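PDB 1SW6: regulatory protein SWI6 from Saccharomyces cerevisiae, which takes part in cell-cycle-dependent transcription as the subunit shared by the SBF and MBF complexes, here represented by its ankyrin-repeat domain. Local coordinates for residues T31-S36 / G154-Y159; G164-V169 / Y191-L196; T285-A290 / L317-F322. All blocks are in the same frame, centred on the assembly; numbering follows the deposited sequence.

Interaction 1: T31-S36 / G154-Y159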
# COMPACT_ATOMS: atom_id res chain seq x y z
N THR A 31 26.32 -0.13 -13.29
CA THR A 31 26.97 -1.11 -12.41
C THR A 31 27.26 -0.65 -10.98
O THR A 31 27.83 -1.41 -10.19
CB THR A 31 28.30 -1.63 -13.02
OG1 THR A 31 29.09 -0.51 -13.46
CG2 THR A 31 28.02 -2.57 -14.19
N HIS A 32 26.87 0.57 -10.65
CA HIS A 32 27.11 1.10 -9.31
C HIS A 32 26.68 0.13 -8.21
O HIS A 32 27.26 0.11 -7.13
CB HIS A 32 26.37 2.42 -9.12
CG HIS A 32 24.88 2.30 -9.24
ND1 HIS A 32 24.22 2.43 -10.44
CD2 HIS A 32 23.94 2.00 -8.32
CE1 HIS A 32 22.93 2.23 -10.25
NE2 HIS A 32 22.73 1.96 -8.97
N ASP A 33 25.65 -0.67 -8.49
CA ASP A 33 25.13 -1.63 -7.51
C ASP A 33 25.54 -3.06 -7.80
O ASP A 33 25.18 -3.97 -7.05
CB ASP A 33 23.60 -1.54 -7.45
CG ASP A 33 22.96 -1.59 -8.83
OD1 ASP A 33 21.72 -1.50 -8.91
OD2 ASP A 33 23.68 -1.72 -9.84
N LEU A 34 26.30 -3.26 -8.87
CA LEU A 34 26.73 -4.59 -9.27
C LEU A 34 28.23 -4.76 -9.13
O LEU A 34 28.93 -4.94 -10.13
CB LEU A 34 26.32 -4.86 -10.71
CG LEU A 34 24.86 -4.63 -11.09
CD1 LEU A 34 24.66 -4.98 -12.56
CD2 LEU A 34 23.96 -5.48 -10.21
N THR A 35 28.73 -4.71 -7.90
CA THR A 35 30.15 -4.86 -7.67
C THR A 35 30.49 -6.20 -7.01
O THR A 35 31.59 -6.72 -7.18
CB THR A 35 30.69 -3.70 -6.80
OG1 THR A 35 29.86 -3.54 -5.64
CG2 THR A 35 30.70 -2.39 -7.59
N SER A 36 29.52 -6.77 -6.29
CA SER A 36 29.71 -8.04 -5.60
C SER A 36 30.46 -9.09 -6.41
O SER A 36 30.47 -9.05 -7.65
CB SER A 36 28.35 -8.62 -5.19
OG SER A 36 27.67 -7.74 -4.31
N GLY A 154 22.18 6.42 -8.89
CA GLY A 154 22.70 5.66 -7.77
C GLY A 154 21.81 4.71 -7.00
O GLY A 154 22.31 3.92 -6.20
N SER A 155 20.50 4.77 -7.22
CA SER A 155 19.62 3.87 -6.50
C SER A 155 20.04 2.42 -6.71
O SER A 155 20.16 1.95 -7.85
CB SER A 155 18.17 4.05 -6.95
OG SER A 155 17.69 5.33 -6.57
N ASN A 156 20.27 1.72 -5.60
CA ASN A 156 20.68 0.32 -5.63
C ASN A 156 19.43 -0.52 -5.90
O ASN A 156 18.46 -0.49 -5.13
CB ASN A 156 21.29 -0.07 -4.29
CG ASN A 156 21.91 -1.45 -4.30
OD1 ASN A 156 21.31 -2.41 -4.79
ND2 ASN A 156 23.11 -1.57 -3.74
N ARG A 157 19.46 -1.28 -6.98
CA ARG A 157 18.32 -2.10 -7.37
C ARG A 157 18.24 -3.44 -6.66
O ARG A 157 17.25 -4.15 -6.77
CB ARG A 157 18.37 -2.32 -8.88
CG ARG A 157 18.39 -1.03 -9.67
CD ARG A 157 18.87 -1.25 -11.09
NE ARG A 157 20.26 -1.69 -11.14
CZ ARG A 157 20.96 -1.84 -12.26
NH1 ARG A 157 20.40 -1.57 -13.43
NH2 ARG A 157 22.23 -2.24 -12.20
N LEU A 158 19.28 -3.79 -5.91
CA LEU A 158 19.30 -5.08 -5.24
C LEU A 158 18.69 -5.16 -3.84
O LEU A 158 18.53 -6.25 -3.30
CB LEU A 158 20.74 -5.61 -5.19
CG LEU A 158 21.50 -5.75 -6.52
CD1 LEU A 158 22.80 -6.52 -6.28
CD2 LEU A 158 20.65 -6.50 -7.54
N TYR A 159 18.35 -4.02 -3.26
CA TYR A 159 17.79 -4.00 -1.90
C TYR A 159 16.41 -4.63 -1.76
O TYR A 159 15.48 -4.28 -2.48
CB TYR A 159 17.74 -2.57 -1.36
CG TYR A 159 19.07 -2.02 -0.92
CD1 TYR A 159 19.87 -2.71 -0.01
CD2 TYR A 159 19.52 -0.79 -1.38
CE1 TYR A 159 21.08 -2.19 0.42
CE2 TYR A 159 20.73 -0.26 -0.95
CZ TYR A 159 21.50 -0.97 -0.06
OH TYR A 159 22.70 -0.46 0.37
O HOH W 1 25.29 -3.41 -3.64
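D33 and R157 meet with their side chains crossing at about a right angle, yet their flat ends lie nearly coplanar, the carboxylate and guanidinium planes 15° apart. The grip is side-on: NE of R157 donates to OD1 of D33 at 2.7 Å and NH2 of R157 to OD2 of D33 at 2.8 Å, both on syn lone pairs. The anti lone pair of OD1 takes the backbone N of R157 at 3.0 Å, so one buried oxygen holds main chain and side chain of the same residue. A bend at R157 chi3 (-65°) sets NE beside OD1. An alanine in place of D33 would probably leave the buried guanidinium without its counter-charge and the N-H of R157 without its acceptor. The H32 ring has CA of G154 over one face (a CH-pi contact) and CG of D33 over the other, each toward the rim; its NE2 bonds the O of S155 at 2.8 Å, in the ring plane but above the carbonyl plane. R157 also bonds the carbonyl oxygens of F30 and Y189. The N-terminal extension thus packs on an ANK 1 loop built from a Schellman motif (C-prime G154) and an Asx turn at N156.

Interaction 2: G164-V169 / Y191-L196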
# COMPACT_ATOMS: atom_id res chain seq x y z
N GLY A 164 12.38 -9.05 2.09
CA GLY A 164 13.42 -9.45 1.15
C GLY A 164 12.92 -9.32 -0.29
O GLY A 164 13.53 -9.83 -1.23
N GLU A 165 11.80 -8.63 -0.45
CA GLU A 165 11.23 -8.42 -1.76
C GLU A 165 11.90 -7.26 -2.47
O GLU A 165 12.03 -6.17 -1.90
CB GLU A 165 9.72 -8.21 -1.63
CG GLU A 165 9.01 -9.52 -1.34
CD GLU A 165 7.52 -9.38 -1.09
OE1 GLU A 165 6.92 -8.33 -1.45
OE2 GLU A 165 6.94 -10.35 -0.54
N SER A 166 12.35 -7.49 -3.70
CA SER A 166 13.03 -6.47 -4.49
C SER A 166 12.02 -5.51 -5.12
O SER A 166 10.82 -5.72 -5.02
CB SER A 166 13.83 -7.12 -5.61
OG SER A 166 12.95 -7.73 -6.54
N CYS A 167 12.52 -4.46 -5.77
CA CYS A 167 11.63 -3.50 -6.41
C CYS A 167 10.94 -4.11 -7.61
O CYS A 167 9.79 -3.78 -7.90
CB CYS A 167 12.39 -2.23 -6.82
SG CYS A 167 13.81 -2.48 -7.90
N LEU A 168 11.62 -5.01 -8.32
CA LEU A 168 11.00 -5.65 -9.48
C LEU A 168 9.84 -6.52 -9.00
O LEU A 168 8.84 -6.67 -9.70
CB LEU A 168 12.02 -6.48 -10.25
CG LEU A 168 11.43 -7.22 -11.45
CD1 LEU A 168 10.97 -6.21 -12.49
CD2 LEU A 168 12.47 -8.18 -12.04
N VAL A 169 9.96 -7.09 -7.80
CA VAL A 169 8.89 -7.92 -7.24
C VAL A 169 7.61 -7.07 -7.08
O VAL A 169 6.50 -7.57 -7.23
CB VAL A 169 9.33 -8.52 -5.86
CG1 VAL A 169 8.13 -9.14 -5.12
CG2 VAL A 169 10.40 -9.59 -6.10
N TYR A 191 16.45 -5.80 -14.74
CA TYR A 191 16.80 -7.21 -14.93
C TYR A 191 17.73 -7.77 -13.84
O TYR A 191 17.68 -8.96 -13.54
CB TYR A 191 17.43 -7.43 -16.31
CG TYR A 191 18.79 -6.79 -16.50
CD1 TYR A 191 19.94 -7.38 -15.97
CD2 TYR A 191 18.92 -5.58 -17.16
CE1 TYR A 191 21.19 -6.76 -16.09
CE2 TYR A 191 20.15 -4.95 -17.29
CZ TYR A 191 21.28 -5.54 -16.75
OH TYR A 191 22.50 -4.91 -16.88
N PRO A 192 18.59 -6.92 -13.24
CA PRO A 192 19.45 -7.50 -12.20
C PRO A 192 18.64 -8.14 -11.07
O PRO A 192 19.12 -9.06 -10.43
CB PRO A 192 20.26 -6.30 -11.72
CG PRO A 192 20.37 -5.44 -12.96
CD PRO A 192 18.98 -5.52 -13.53
N CYS A 193 17.42 -7.65 -10.84
CA CYS A 193 16.56 -8.19 -9.79
C CYS A 193 16.07 -9.61 -10.11
O CYS A 193 15.68 -10.35 -9.21
CB CYS A 193 15.34 -7.29 -9.57
SG CYS A 193 15.71 -5.57 -9.14
N LEU A 194 16.08 -9.97 -11.38
CA LEU A 194 15.62 -11.30 -11.78
C LEU A 194 16.37 -12.43 -11.09
O LEU A 194 15.84 -13.54 -10.97
CB LEU A 194 15.77 -11.48 -13.29
CG LEU A 194 14.89 -10.59 -14.15
CD1 LEU A 194 15.25 -10.77 -15.62
CD2 LEU A 194 13.43 -10.95 -13.90
N ILE A 195 17.59 -12.18 -10.62
CA ILE A 195 18.34 -13.25 -9.96
C ILE A 195 18.16 -13.26 -8.45
O ILE A 195 18.75 -14.10 -7.76
CB ILE A 195 19.84 -13.16 -10.28
CG1 ILE A 195 20.47 -11.98 -9.52
CG2 ILE A 195 20.05 -13.02 -11.78
CD1 ILE A 195 21.98 -12.00 -9.54
N LEU A 196 17.32 -12.37 -7.94
CA LEU A 196 17.08 -12.27 -6.50
C LEU A 196 15.91 -13.10 -5.95
O LEU A 196 14.85 -13.19 -6.58
CB LEU A 196 16.87 -10.80 -6.13
CG LEU A 196 17.91 -9.79 -6.59
CD1 LEU A 196 17.48 -8.36 -6.21
CD2 LEU A 196 19.25 -10.13 -5.94
O HOH W 2 13.38 -10.35 -7.59
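L168 reaches C193 and L194 with successive parts of its side chain. Its CB starts the contact, 3.5 Å from CB of C193, which is tight for two carbons and lies where the two backbones come nearest; SG of C193 is a little farther from the same atom. CG is then set anti to the backbone N (chi1 178°), beside the carbonyl carbon. Of the branches beyond it, CD2 does the touching: it meets CD2 of L194 at 3.5 Å, again close, and also lies 3.9 Å from CB of C193. The two leucines cross obliquely, and I204 of helix 204-212 touches both.

Beside this pair, the sulfurs of C167 and C193 stand 3.8 Å apart, in van der Waals contact and not as a disulfide. CB of S166 rests on CD1 of L196 at 3.9 Å. No direct hydrogen bond spans the two segments; a water bridges them instead, 2.9 Å from OG of S166 and 2.8 Å from the O of C193. S166 is the N-cap of helix 167-173, and its OG accepts a weak capping bond from the N of V169. Its packing against the turn after helix 183-190 joins the start of helix 167-173 to the end of the same repeat, ANK 2, within the buried interior of the helical stack.

Interaction 3: T285-A290 / L317-F322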
# COMPACT_ATOMS: atom_id res chain seq x y z
N THR A 285 7.41 -25.10 -6.29
CA THR A 285 7.87 -24.46 -7.51
C THR A 285 6.70 -23.52 -7.81
O THR A 285 5.62 -23.69 -7.24
CB THR A 285 8.01 -25.46 -8.64
OG1 THR A 285 6.78 -26.16 -8.81
CG2 THR A 285 9.13 -26.44 -8.36
N CYS A 286 6.89 -22.55 -8.70
CA CYS A 286 5.77 -21.66 -8.99
C CYS A 286 4.64 -22.50 -9.58
O CYS A 286 3.46 -22.22 -9.37
CB CYS A 286 6.20 -20.52 -9.93
SG CYS A 286 6.82 -20.96 -11.58
N LEU A 287 4.99 -23.56 -10.29
CA LEU A 287 3.98 -24.44 -10.87
C LEU A 287 3.11 -25.11 -9.80
O LEU A 287 1.90 -25.25 -9.97
CB LEU A 287 4.63 -25.52 -11.73
CG LEU A 287 3.67 -26.55 -12.33
CD1 LEU A 287 2.66 -25.84 -13.24
CD2 LEU A 287 4.46 -27.61 -13.09
N ASN A 288 3.75 -25.53 -8.70
CA ASN A 288 3.04 -26.20 -7.61
C ASN A 288 2.10 -25.22 -6.89
O ASN A 288 1.02 -25.61 -6.45
CB ASN A 288 4.03 -26.81 -6.61
CG ASN A 288 3.49 -28.08 -5.96
OD1 ASN A 288 2.32 -28.43 -6.14
ND2 ASN A 288 4.33 -28.78 -5.19
N ILE A 289 2.51 -23.96 -6.77
CA ILE A 289 1.69 -22.93 -6.15
C ILE A 289 0.51 -22.68 -7.08
O ILE A 289 -0.63 -22.49 -6.65
CB ILE A 289 2.48 -21.61 -5.98
CG1 ILE A 289 3.49 -21.74 -4.83
CG2 ILE A 289 1.52 -20.43 -5.77
CD1 ILE A 289 4.45 -20.58 -4.72
N ALA A 290 0.79 -22.68 -8.38
CA ALA A 290 -0.23 -22.44 -9.39
C ALA A 290 -1.26 -23.57 -9.46
O ALA A 290 -2.44 -23.32 -9.67
CB ALA A 290 0.44 -22.25 -10.76
N LEU A 317 3.73 -33.30 -1.89
CA LEU A 317 2.78 -32.88 -2.92
C LEU A 317 3.46 -32.37 -4.19
O LEU A 317 4.43 -31.60 -4.14
CB LEU A 317 1.86 -31.79 -2.36
CG LEU A 317 1.05 -32.19 -1.12
CD1 LEU A 317 0.26 -31.00 -0.59
CD2 LEU A 317 0.11 -33.35 -1.47
N ARG A 318 2.94 -32.80 -5.33
CA ARG A 318 3.47 -32.41 -6.64
C ARG A 318 2.32 -31.85 -7.46
O ARG A 318 1.16 -32.19 -7.23
CB ARG A 318 4.05 -33.64 -7.35
CG ARG A 318 5.07 -34.42 -6.53
CD ARG A 318 5.23 -35.82 -7.09
NE ARG A 318 3.94 -36.49 -7.12
CZ ARG A 318 3.66 -37.56 -7.86
NH1 ARG A 318 4.59 -38.09 -8.64
NH2 ARG A 318 2.44 -38.07 -7.84
N PRO A 319 2.62 -30.99 -8.45
CA PRO A 319 1.58 -30.40 -9.30
C PRO A 319 0.67 -31.44 -9.92
O PRO A 319 -0.53 -31.19 -10.09
CB PRO A 319 2.39 -29.64 -10.34
CG PRO A 319 3.55 -29.15 -9.54
CD PRO A 319 3.93 -30.39 -8.75
N VAL A 320 1.21 -32.61 -10.28
CA VAL A 320 0.39 -33.65 -10.89
C VAL A 320 -0.70 -34.11 -9.93
O VAL A 320 -1.73 -34.64 -10.36
CB VAL A 320 1.22 -34.88 -11.35
CG1 VAL A 320 2.07 -34.50 -12.56
CG2 VAL A 320 2.09 -35.41 -10.22
N ASP A 321 -0.49 -33.89 -8.63
CA ASP A 321 -1.48 -34.30 -7.64
C ASP A 321 -2.70 -33.39 -7.67
O ASP A 321 -3.75 -33.74 -7.11
CB ASP A 321 -0.87 -34.30 -6.24
CG ASP A 321 0.26 -35.29 -6.10
OD1 ASP A 321 0.16 -36.39 -6.70
OD2 ASP A 321 1.25 -34.98 -5.39
N PHE A 322 -2.57 -32.23 -8.30
CA PHE A 322 -3.69 -31.29 -8.41
C PHE A 322 -4.19 -31.30 -9.85
O PHE A 322 -4.93 -30.40 -10.26
CB PHE A 322 -3.26 -29.87 -8.02
CG PHE A 322 -2.88 -29.74 -6.58
CD1 PHE A 322 -1.54 -29.54 -6.21
CD2 PHE A 322 -3.84 -29.86 -5.57
CE1 PHE A 322 -1.17 -29.47 -4.87
CE2 PHE A 322 -3.48 -29.78 -4.23
CZ PHE A 322 -2.14 -29.59 -3.88
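The side-chain amide of N288 makes the one hydrogen bond across this contact, from ND2 to the carbonyl O of L317 at 3.0 Å, with an N-H...O angle of 148°. The oxygen lies in the amide plane of N288, whereas ND2 stands above the carbonyl plane of L317. The other end of the amide turns to P319 and F322: OD1 is 3.6 Å from CD of P319, and it lies in the plane of the F322 ring, at its edge, 3.9 Å from CE1.

P319 crosses the N288 side chain at about a right angle, and its ring fills much of the contact. CG of P319 sits 3.6 Å from CA of N288 and 3.8 Å from CG of L287, while CD2 of L287 touches both CB and CG of the proline. L287 in turn packs on L303 of helix 296-304.

Each segment is also braced from within. OG1 of T285 caps helix 286-293 by accepting from the N of N288 at 3.1 Å, and the D321 carboxylate bonds the N of R318 and forms a salt bridge with its guanidinium. The capped start of helix 286-293, in ANK 4, here meets the short 3-10 turn of ANK 5. T285 to N288 probably form a variant of the TPLH motif, whose fourth residue, as in other ankyrin repeats, bonds a carbonyl of the next repeat.

Interactions 1 and 2 form a continuous patch, their centres 11 Å apart. R157 carries most of the link: beyond its salt bridge in interaction 1, its CZ lies 3.7 Å from CG of P192, and its carbonyl O approaches SG of C193 to 3.2 Å. The O of L158 also packs on CD1 of L196, so the 154-159 loop of ANK 1 touches both the N-terminal extension and ANK 2. Interaction 3 stands apart near the C-terminal end, its centre about 34 Å from that of interaction 1, on opposite sides of the chain's centre, and about 23 Å from that of interaction 2. Together the three sample the ankyrin-repeat domain from its N-terminal extension to ANK 5.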